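Local coordinates for protein acetyltransferase, GNAT family (Enterococcus faecalis, PDB 1U6M) that probably transfers an acyl group, most likely acetyl from acetyl-coenzyme A, to an acceptor substrate, at residues Gly70-Asp84 / Glu105-Ser119. Numbering follows the deposited sequence.
Sequences GIAVGYPAEDEKIID and EEETLPNEWYLDTIS
Glu80 reaches into the loop 105-108 and grips its backbone with one carboxylate. With CG anti to the backbone N (chi1 -153°) and the chain extended beyond it, OE1 offers its syn lone pair to the amide of Glu107 (Glu80 OE1 to Glu107 N 3.2 Å), while OE2 takes a weak bond from Thr108 N, the chain's length carrying the carboxylate across. Glu105 lies along the backbone of Glu80 and Lys81, where a water bridges its OE2 to Lys81 O and Asp84 N. The same OE2 comes within 3.1 Å of Asp84 OD2, a pairing of acids that may be eased by Arg53, which forms a salt bridge with Asp84. Beyond the loops, strands 70-76 and 112-119 run antiparallel in the central sheet of the GNAT fold. A classic beta bulge shifts their register: Val73 O accepts from both Asp116 N (2.8 Å) and Thr117 N (3.1 Å). In GNAT enzymes such a bulge lies beside the acetyl-CoA site, which a sulfate by Leu115, probably from the crystallisation liquor, may mark. The bulge turns Asp116 toward Tyr75, whose OH donates to Asp116 OD1 (2.7 Å) on its anti side, 28° out of the carboxylate plane; Arg53 salt-bridges this oxygen too. Tyr75 also lies alongside Tyr114, its CE1 3.7 Å from Tyr114 CD1, the ring planes 51° apart. Across the sheet from these tyrosines, the indole of Trp113 lays one face over the backbone of Gly74 and Tyr75 (Trp113 CH2 to Gly74 CA 3.3 Å), and the lack of a side chain at Gly74 lets it come so close.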
ATOM      1  N   GLY A  70       2.061   9.125  -7.710  1.00 22.57           N
ATOM      2  CA  GLY A  70       1.301   8.490  -6.612  1.00 19.50           C
ATOM      3  C   GLY A  70       1.018   7.030  -7.019  1.00 18.64           C
ATOM      4  O   GLY A  70       1.004   6.682  -8.216  1.00 16.74           O
ATOM      5  N   ILE A  71       0.816   6.179  -6.011  1.00 17.34           N
ATOM      6  CA  ILE A  71       0.489   4.783  -6.219  1.00 14.74           C
ATOM      7  C   ILE A  71      -0.657   4.400  -5.269  1.00 14.61           C
ATOM      8  O   ILE A  71      -0.784   4.949  -4.188  1.00 14.35           O
ATOM      9  CB  ILE A  71       1.739   3.873  -5.978  1.00 15.29           C
ATOM     10  CG1 ILE A  71       2.227   3.903  -4.503  1.00 12.97           C
ATOM     11  CG2 ILE A  71       2.836   4.174  -7.029  1.00 13.69           C
ATOM     12  CD1 ILE A  71       3.496   3.041  -4.258  1.00 13.02           C
ATOM     13  N   ALA A  72      -1.489   3.469  -5.699  1.00 13.99           N
ATOM     14  CA  ALA A  72      -2.520   2.870  -4.876  1.00 14.54           C
ATOM     15  C   ALA A  72      -2.139   1.417  -4.869  1.00 16.36           C
ATOM     16  O   ALA A  72      -1.925   0.822  -5.950  1.00 18.35           O
ATOM     17  CB  ALA A  72      -3.877   3.017  -5.522  1.00 11.97           C
ATOM     18  N   VAL A  73      -2.061   0.845  -3.676  1.00 17.51           N
ATOM     19  CA  VAL A  73      -1.588  -0.537  -3.430  1.00 18.33           C
ATOM     20  C   VAL A  73      -2.614  -1.335  -2.589  1.00 19.12           C
ATOM     21  O   VAL A  73      -3.098  -0.823  -1.564  1.00 20.55           O
ATOM     22  CB  VAL A  73      -0.270  -0.577  -2.596  1.00 17.83           C
ATOM     23  CG1 VAL A  73       0.279  -2.072  -2.575  1.00 16.65           C
ATOM     24  CG2 VAL A  73       0.732   0.390  -3.177  1.00 14.96           C
ATOM     25  N   GLY A  74      -2.942  -2.552  -3.034  1.00 18.21           N
ATOM     26  CA  GLY A  74      -3.903  -3.375  -2.338  1.00 17.64           C
ATOM     27  C   GLY A  74      -3.909  -4.813  -2.872  1.00 18.15           C
ATOM     28  O   GLY A  74      -3.226  -5.120  -3.878  1.00 16.79           O
ATOM     29  N   TYR A  75      -4.711  -5.682  -2.229  1.00 17.31           N
ATOM     30  CA  TYR A  75      -4.633  -7.116  -2.499  1.00 17.92           C
ATOM     31  C   TYR A  75      -5.895  -7.757  -1.949  1.00 18.63           C
ATOM     32  O   TYR A  75      -6.502  -7.209  -0.982  1.00 18.78           O
ATOM     33  CB  TYR A  75      -3.350  -7.769  -1.854  1.00 18.72           C
ATOM     34  CG  TYR A  75      -2.973  -7.168  -0.505  1.00 18.01           C
ATOM     35  CD1 TYR A  75      -3.626  -7.574   0.677  1.00 18.79           C
ATOM     36  CD2 TYR A  75      -1.979  -6.169  -0.413  1.00 18.16           C
ATOM     37  CE1 TYR A  75      -3.323  -6.952   1.935  1.00 18.93           C
ATOM     38  CE2 TYR A  75      -1.670  -5.559   0.837  1.00 18.16           C
ATOM     39  CZ  TYR A  75      -2.344  -5.959   1.982  1.00 19.19           C
ATOM     40  OH  TYR A  75      -2.045  -5.350   3.201  1.00 24.72           O
ATOM     41  N   PRO A  76      -6.289  -8.927  -2.520  1.00 19.09           N
ATOM     42  CA  PRO A  76      -7.323  -9.790  -1.829  1.00 19.71           C
ATOM     43  C   PRO A  76      -6.936 -10.032  -0.392  1.00 20.78           C
ATOM     44  O   PRO A  76      -5.797 -10.283  -0.146  1.00 22.21           O
ATOM     45  CB  PRO A  76      -7.289 -11.096  -2.599  1.00 18.66           C
ATOM     46  CG  PRO A  76      -6.833 -10.620  -4.086  1.00 19.92           C
ATOM     47  CD  PRO A  76      -5.845  -9.465  -3.832  1.00 18.66           C
ATOM     48  N   ALA A  77      -7.870  -9.935   0.554  1.00 22.87           N
ATOM     49  CA  ALA A  77      -7.607 -10.215   1.991  1.00 24.48           C
ATOM     50  C   ALA A  77      -6.898 -11.560   2.277  1.00 25.97           C
ATOM     51  O   ALA A  77      -6.122 -11.674   3.236  1.00 26.48           O
ATOM     52  CB  ALA A  77      -8.886 -10.157   2.763  1.00 24.39           C
ATOM     53  N   GLU A  78      -7.207 -12.594   1.495  1.00 26.74           N
ATOM     54  CA  GLU A  78      -6.555 -13.912   1.718  1.00 27.51           C
ATOM     55  C   GLU A  78      -5.047 -13.904   1.433  1.00 27.78           C
ATOM     56  O   GLU A  78      -4.386 -14.855   1.814  1.00 28.06           O
ATOM     57  CB  GLU A  78      -7.260 -15.034   0.931  1.00 26.83           C
ATOM     58  CG  GLU A  78      -7.225 -14.869  -0.588  1.00 29.96           C
ATOM     59  CD  GLU A  78      -8.336 -13.977  -1.152  1.00 34.28           C
ATOM     60  OE1 GLU A  78      -8.516 -14.030  -2.397  1.00 36.56           O
ATOM     61  OE2 GLU A  78      -9.004 -13.209  -0.389  1.00 36.47           O
ATOM     62  N   ASP A  79      -4.520 -12.819   0.823  1.00 27.47           N
ATOM     63  CA  ASP A  79      -3.081 -12.709   0.455  1.00 27.45           C
ATOM     64  C   ASP A  79      -2.251 -12.098   1.556  1.00 26.97           C
ATOM     65  O   ASP A  79      -1.056 -11.994   1.428  1.00 27.04           O
ATOM     66  CB  ASP A  79      -2.845 -11.839  -0.796  1.00 27.65           C
ATOM     67  CG  ASP A  79      -3.279 -12.499  -2.073  1.00 29.46           C
ATOM     68  OD1 ASP A  79      -3.706 -13.641  -1.991  1.00 31.96           O
ATOM     69  OD2 ASP A  79      -3.229 -11.876  -3.173  1.00 31.42           O
ATOM     70  N   GLU A  80      -2.881 -11.694   2.645  1.00 27.80           N
ATOM     71  CA  GLU A  80      -2.190 -10.928   3.685  1.00 28.56           C
ATOM     72  C   GLU A  80      -1.024 -11.615   4.437  1.00 28.51           C
ATOM     73  O   GLU A  80      -0.142 -10.945   5.038  1.00 27.83           O
ATOM     74  CB  GLU A  80      -3.187 -10.425   4.728  1.00 29.18           C
ATOM     75  CG  GLU A  80      -2.580  -9.125   5.347  1.00 35.95           C
ATOM     76  CD  GLU A  80      -3.317  -8.567   6.541  1.00 40.73           C
ATOM     77  OE1 GLU A  80      -2.845  -7.514   7.053  1.00 44.30           O
ATOM     78  OE2 GLU A  80      -4.353  -9.173   6.951  1.00 45.46           O
ATOM     79  N   LYS A  81      -1.052 -12.935   4.455  1.00 27.94           N
ATOM     80  CA  LYS A  81      -0.061 -13.654   5.193  1.00 29.02           C
ATOM     81  C   LYS A  81       1.158 -13.998   4.303  1.00 27.90           C
ATOM     82  O   LYS A  81       2.202 -14.345   4.813  1.00 29.24           O
ATOM     83  CB  LYS A  81      -0.706 -14.904   5.816  1.00 29.45           C
ATOM     84  CG  LYS A  81      -1.005 -14.753   7.296  1.00 33.24           C
ATOM     85  CD  LYS A  81      -2.274 -14.065   7.613  1.00 38.15           C
ATOM     86  CE  LYS A  81      -2.330 -13.869   9.138  1.00 42.02           C
ATOM     87  NZ  LYS A  81      -3.686 -13.564   9.770  1.00 43.96           N
ATOM     88  N   ILE A  82       1.025 -13.890   2.993  1.00 26.38           N
ATOM     89  CA  ILE A  82       2.107 -14.215   2.089  1.00 26.49           C
ATOM     90  C   ILE A  82       2.858 -13.005   1.475  1.00 26.98           C
ATOM     91  O   ILE A  82       3.832 -13.214   0.713  1.00 27.66           O
ATOM     92  CB  ILE A  82       1.683 -15.258   0.975  1.00 26.59           C
ATOM     93  CG1 ILE A  82       0.507 -14.775   0.100  1.00 28.58           C
ATOM     94  CG2 ILE A  82       1.271 -16.547   1.603  1.00 25.57           C
ATOM     95  CD1 ILE A  82       0.927 -14.252  -1.300  1.00 29.72           C
ATOM     96  N   ILE A  83       2.440 -11.763   1.808  1.00 25.97           N
ATOM     97  CA  ILE A  83       2.855 -10.563   1.037  1.00 24.52           C
ATOM     98  C   ILE A  83       4.281 -10.022   1.330  1.00 24.57           C
ATOM     99  O   ILE A  83       4.936  -9.408   0.476  1.00 22.95           O
ATOM    100  CB  ILE A  83       1.757  -9.395   1.091  1.00 24.40           C
ATOM    101  CG1 ILE A  83       1.375  -9.076   2.539  1.00 21.04           C
ATOM    102  CG2 ILE A  83       0.560  -9.709   0.090  1.00 23.04           C
ATOM    103  CD1 ILE A  83       0.427  -7.919   2.702  1.00 21.14           C
ATOM    104  N   ASP A  84       4.754 -10.294   2.534  1.00 25.95           N
ATOM    105  CA  ASP A  84       6.081  -9.846   3.005  1.00 27.18           C
ATOM    106  C   ASP A  84       7.222 -10.812   2.771  1.00 28.46           C
ATOM    107  O   ASP A  84       8.400 -10.400   2.857  1.00 28.49           O
ATOM    108  CB  ASP A  84       6.031  -9.445   4.468  1.00 26.78           C
ATOM    109  CG  ASP A  84       5.208  -8.142   4.696  1.00 29.04           C
ATOM    110  OD1 ASP A  84       5.283  -7.178   3.870  1.00 28.40           O
ATOM    111  OD2 ASP A  84       4.492  -8.092   5.717  1.00 31.03           O
ATOM    112  N   GLU A 105       0.490  -8.299  10.366  1.00 53.04           N
ATOM    113  CA  GLU A 105      -0.366  -8.687   9.220  1.00 57.97           C
ATOM    114  C   GLU A 105      -1.799  -9.021   9.695  1.00 61.19           C
ATOM    115  O   GLU A 105      -2.344 -10.102   9.409  1.00 61.00           O
ATOM    116  CB  GLU A 105       0.256  -9.870   8.422  1.00 57.76           C
ATOM    117  CG  GLU A 105       1.574  -9.582   7.650  1.00 57.54           C
ATOM    118  CD  GLU A 105       2.248 -10.863   7.091  1.00 57.93           C
ATOM    119  OE1 GLU A 105       2.090 -11.941   7.730  1.00 56.19           O
ATOM    120  OE2 GLU A 105       2.939 -10.799   6.023  1.00 56.30           O
ATOM    121  N   GLU A 106      -2.398  -8.084  10.430  1.00 64.00           N
ATOM    122  CA  GLU A 106      -3.706  -8.349  11.030  1.00 66.63           C
ATOM    123  C   GLU A 106      -4.779  -7.273  10.733  1.00 62.14           C
ATOM    124  O   GLU A 106      -5.585  -6.928  11.603  1.00 62.86           O
ATOM    125  CB  GLU A 106      -3.536  -8.610  12.535  1.00 67.93           C
ATOM    126  CG  GLU A 106      -2.827  -9.966  12.860  1.00 71.85           C
ATOM    127  CD  GLU A 106      -2.221 -10.021  14.275  1.00 72.16           C
ATOM    128  OE1 GLU A 106      -2.130  -8.975  14.959  1.00 74.38           O
ATOM    129  OE2 GLU A 106      -1.821 -11.128  14.695  1.00 77.85           O
ATOM    130  N   GLU A 107      -4.812  -6.781   9.495  1.00 55.54           N
ATOM    131  CA  GLU A 107      -5.576  -5.584   9.224  1.00 49.04           C
ATOM    132  C   GLU A 107      -6.771  -5.735   8.262  1.00 45.10           C
ATOM    133  O   GLU A 107      -7.593  -4.840   8.152  1.00 43.05           O
ATOM    134  CB  GLU A 107      -4.633  -4.434   8.843  1.00 49.01           C
ATOM    135  CG  GLU A 107      -3.688  -4.681   7.697  1.00 47.83           C
ATOM    136  CD  GLU A 107      -2.591  -3.614   7.608  1.00 48.25           C
ATOM    137  OE1 GLU A 107      -2.123  -3.237   6.513  1.00 47.62           O
ATOM    138  OE2 GLU A 107      -2.175  -3.151   8.665  1.00 49.96           O
ATOM    139  N   THR A 108      -6.867  -6.882   7.598  1.00 41.49           N
ATOM    140  CA  THR A 108      -7.928  -7.137   6.627  1.00 39.29           C
ATOM    141  C   THR A 108      -9.124  -7.890   7.210  1.00 37.80           C
ATOM    142  O   THR A 108      -8.998  -8.506   8.256  1.00 37.18           O
ATOM    143  CB  THR A 108      -7.418  -7.867   5.353  1.00 38.85           C
ATOM    144  OG1 THR A 108      -7.220  -9.268   5.634  1.00 40.15           O
ATOM    145  CG2 THR A 108      -6.141  -7.240   4.839  1.00 35.38           C
ATOM    146  N   LEU A 109     -10.268  -7.802   6.529  1.00 36.66           N
ATOM    147  CA  LEU A 109     -11.420  -8.687   6.745  1.00 37.19           C
ATOM    148  C   LEU A 109     -11.604  -9.668   5.563  1.00 38.17           C
ATOM    149  O   LEU A 109     -11.242  -9.339   4.424  1.00 37.79           O
ATOM    150  CB  LEU A 109     -12.710  -7.893   6.919  1.00 37.04           C
ATOM    151  CG  LEU A 109     -12.919  -7.033   8.164  1.00 37.63           C
ATOM    152  CD1 LEU A 109     -14.380  -6.656   8.245  1.00 37.23           C
ATOM    153  CD2 LEU A 109     -12.450  -7.728   9.475  1.00 39.70           C
ATOM    154  N   PRO A 110     -12.165 -10.888   5.825  1.00 39.68           N
ATOM    155  CA  PRO A 110     -12.373 -11.863   4.722  1.00 39.96           C
ATOM    156  C   PRO A 110     -13.176 -11.278   3.551  1.00 40.96           C
ATOM    157  O   PRO A 110     -14.039 -10.454   3.771  1.00 40.99           O
ATOM    158  CB  PRO A 110     -13.179 -12.999   5.405  1.00 39.49           C
ATOM    159  CG  PRO A 110     -12.881 -12.887   6.851  1.00 40.11           C
ATOM    160  CD  PRO A 110     -12.616 -11.424   7.142  1.00 39.13           C
ATOM    161  N   ASN A 111     -12.927 -11.697   2.322  1.00 42.91           N
ATOM    162  CA  ASN A 111     -13.796 -11.272   1.205  1.00 45.43           C
ATOM    163  C   ASN A 111     -13.776  -9.785   0.678  1.00 42.75           C
ATOM    164  O   ASN A 111     -14.512  -9.443  -0.255  1.00 42.87           O
ATOM    165  CB  ASN A 111     -15.250 -11.722   1.496  1.00 48.18           C
ATOM    166  CG  ASN A 111     -15.342 -13.242   1.812  1.00 53.71           C
ATOM    167  OD1 ASN A 111     -15.875 -13.634   2.866  1.00 56.40           O
ATOM    168  ND2 ASN A 111     -14.779 -14.087   0.915  1.00 53.00           N
ATOM    169  N   GLU A 112     -12.935  -8.931   1.252  1.00 38.12           N
ATOM    170  CA  GLU A 112     -12.654  -7.625   0.650  1.00 34.01           C
ATOM    171  C   GLU A 112     -11.400  -7.661  -0.255  1.00 31.41           C
ATOM    172  O   GLU A 112     -10.527  -8.531  -0.102  1.00 32.15           O
ATOM    173  CB  GLU A 112     -12.550  -6.559   1.742  1.00 33.24           C
ATOM    174  CG  GLU A 112     -11.220  -6.552   2.447  1.00 31.41           C
ATOM    175  CD  GLU A 112     -11.253  -5.892   3.772  1.00 28.41           C
ATOM    176  OE1 GLU A 112     -10.225  -5.931   4.474  1.00 25.88           O
ATOM    177  OE2 GLU A 112     -12.302  -5.356   4.144  1.00 32.07           O
ATOM    178  N   TRP A 113     -11.333  -6.759  -1.234  1.00 28.05           N
ATOM    179  CA  TRP A 113     -10.061  -6.313  -1.791  1.00 24.23           C
ATOM    180  C   TRP A 113      -9.561  -5.206  -0.844  1.00 22.83           C
ATOM    181  O   TRP A 113     -10.257  -4.204  -0.611  1.00 22.39           O
ATOM    182  CB  TRP A 113     -10.248  -5.792  -3.175  1.00 23.86           C
ATOM    183  CG  TRP A 113      -8.946  -5.536  -3.948  1.00 24.06           C
ATOM    184  CD1 TRP A 113      -8.318  -6.391  -4.804  1.00 22.19           C
ATOM    185  CD2 TRP A 113      -8.154  -4.324  -3.947  1.00 23.65           C
ATOM    186  NE1 TRP A 113      -7.185  -5.796  -5.334  1.00 20.24           N
ATOM    187  CE2 TRP A 113      -7.062  -4.535  -4.817  1.00 22.90           C
ATOM    188  CE3 TRP A 113      -8.258  -3.094  -3.277  1.00 26.25           C
ATOM    189  CZ2 TRP A 113      -6.092  -3.544  -5.058  1.00 25.82           C
ATOM    190  CZ3 TRP A 113      -7.284  -2.099  -3.510  1.00 22.15           C
ATOM    191  CH2 TRP A 113      -6.227  -2.327  -4.386  1.00 22.99           C
ATOM    192  N   TYR A 114      -8.436  -5.455  -0.182  1.00 20.28           N
ATOM    193  CA  TYR A 114      -7.986  -4.545   0.843  1.00 19.83           C
ATOM    194  C   TYR A 114      -7.018  -3.452   0.305  1.00 20.70           C
ATOM    195  O   TYR A 114      -6.004  -3.772  -0.353  1.00 20.57           O
ATOM    196  CB  TYR A 114      -7.299  -5.310   1.957  1.00 19.47           C
ATOM    197  CG  TYR A 114      -6.765  -4.392   3.044  1.00 18.86           C
ATOM    198  CD1 TYR A 114      -5.379  -4.230   3.240  1.00 17.94           C
ATOM    199  CD2 TYR A 114      -7.624  -3.671   3.864  1.00 18.10           C
ATOM    200  CE1 TYR A 114      -4.886  -3.393   4.255  1.00 16.59           C
ATOM    201  CE2 TYR A 114      -7.108  -2.806   4.884  1.00 17.47           C
ATOM    202  CZ  TYR A 114      -5.760  -2.687   5.048  1.00 17.36           C
ATOM    203  OH  TYR A 114      -5.262  -1.837   6.020  1.00 21.70           O
ATOM    204  N   LEU A 115      -7.347  -2.183   0.584  1.00 20.93           N
ATOM    205  CA  LEU A 115      -6.494  -1.059   0.220  1.00 20.90           C
ATOM    206  C   LEU A 115      -5.444  -0.878   1.293  1.00 21.06           C
ATOM    207  O   LEU A 115      -5.731  -0.417   2.374  1.00 21.50           O
ATOM    208  CB  LEU A 115      -7.288   0.236   0.006  1.00 20.69           C
ATOM    209  CG  LEU A 115      -6.497   1.573  -0.130  1.00 20.93           C
ATOM    210  CD1 LEU A 115      -5.584   1.519  -1.290  1.00 18.38           C
ATOM    211  CD2 LEU A 115      -7.456   2.851  -0.193  1.00 20.80           C
ATOM    212  N   ASP A 116      -4.210  -1.238   0.958  1.00 21.45           N
ATOM    213  CA  ASP A 116      -3.062  -1.128   1.841  1.00 21.28           C
ATOM    214  C   ASP A 116      -2.577   0.334   1.952  1.00 21.15           C
ATOM    215  O   ASP A 116      -2.409   0.862   3.027  1.00 19.31           O
ATOM    216  CB  ASP A 116      -1.947  -1.996   1.248  1.00 22.01           C
ATOM    217  CG  ASP A 116      -0.757  -2.115   2.164  1.00 26.78           C
ATOM    218  OD1 ASP A 116      -0.422  -3.240   2.576  1.00 32.89           O
ATOM    219  OD2 ASP A 116      -0.153  -1.095   2.506  1.00 31.29           O
ATOM    220  N   THR A 117      -2.330   0.983   0.801  1.00 20.53           N
ATOM    221  CA  THR A 117      -1.862   2.321   0.838  1.00 19.94           C
ATOM    222  C   THR A 117      -2.154   3.149  -0.404  1.00 19.21           C
ATOM    223  O   THR A 117      -2.123   2.652  -1.523  1.00 17.88           O
ATOM    224  CB  THR A 117      -0.356   2.420   1.262  1.00 20.70           C
ATOM    225  OG1 THR A 117      -0.142   3.803   1.601  1.00 27.17           O
ATOM    226  CG2 THR A 117       0.591   2.208   0.144  1.00 18.98           C
ATOM    227  N   ILE A 118      -2.441   4.432  -0.195  1.00 19.88           N
ATOM    228  CA  ILE A 118      -2.386   5.415  -1.300  1.00 20.73           C
ATOM    229  C   ILE A 118      -1.286   6.399  -0.937  1.00 21.27           C
ATOM    230  O   ILE A 118      -1.329   7.003   0.133  1.00 21.53           O
ATOM    231  CB  ILE A 118      -3.759   6.160  -1.538  1.00 21.66           C
ATOM    232  CG1 ILE A 118      -4.777   5.205  -2.201  1.00 21.80           C
ATOM    233  CG2 ILE A 118      -3.516   7.433  -2.359  1.00 18.43           C
ATOM    234  CD1 ILE A 118      -6.177   5.626  -2.079  1.00 23.81           C
ATOM    235  N   SER A 119      -0.279   6.507  -1.787  1.00 21.70           N
ATOM    236  CA  SER A 119       0.892   7.330  -1.533  1.00 23.46           C
ATOM    237  C   SER A 119       1.103   8.297  -2.648  1.00 22.35           C
ATOM    238  O   SER A 119       1.194   7.882  -3.776  1.00 22.84           O
ATOM    239  CB  SER A 119       2.161   6.498  -1.491  1.00 23.70           C
ATOM    240  OG  SER A 119       2.170   5.877  -0.240  1.00 32.20           O
TER
HETATM  241  O   HOH W   1      -4.119  -5.724  -6.464  1.00 47.77           O
HETATM  242  O   HOH W   2       4.482 -12.619   4.369  1.00 30.77           O
HETATM  243  O   HOH W   3       3.187 -15.127   7.195  1.00 40.22           O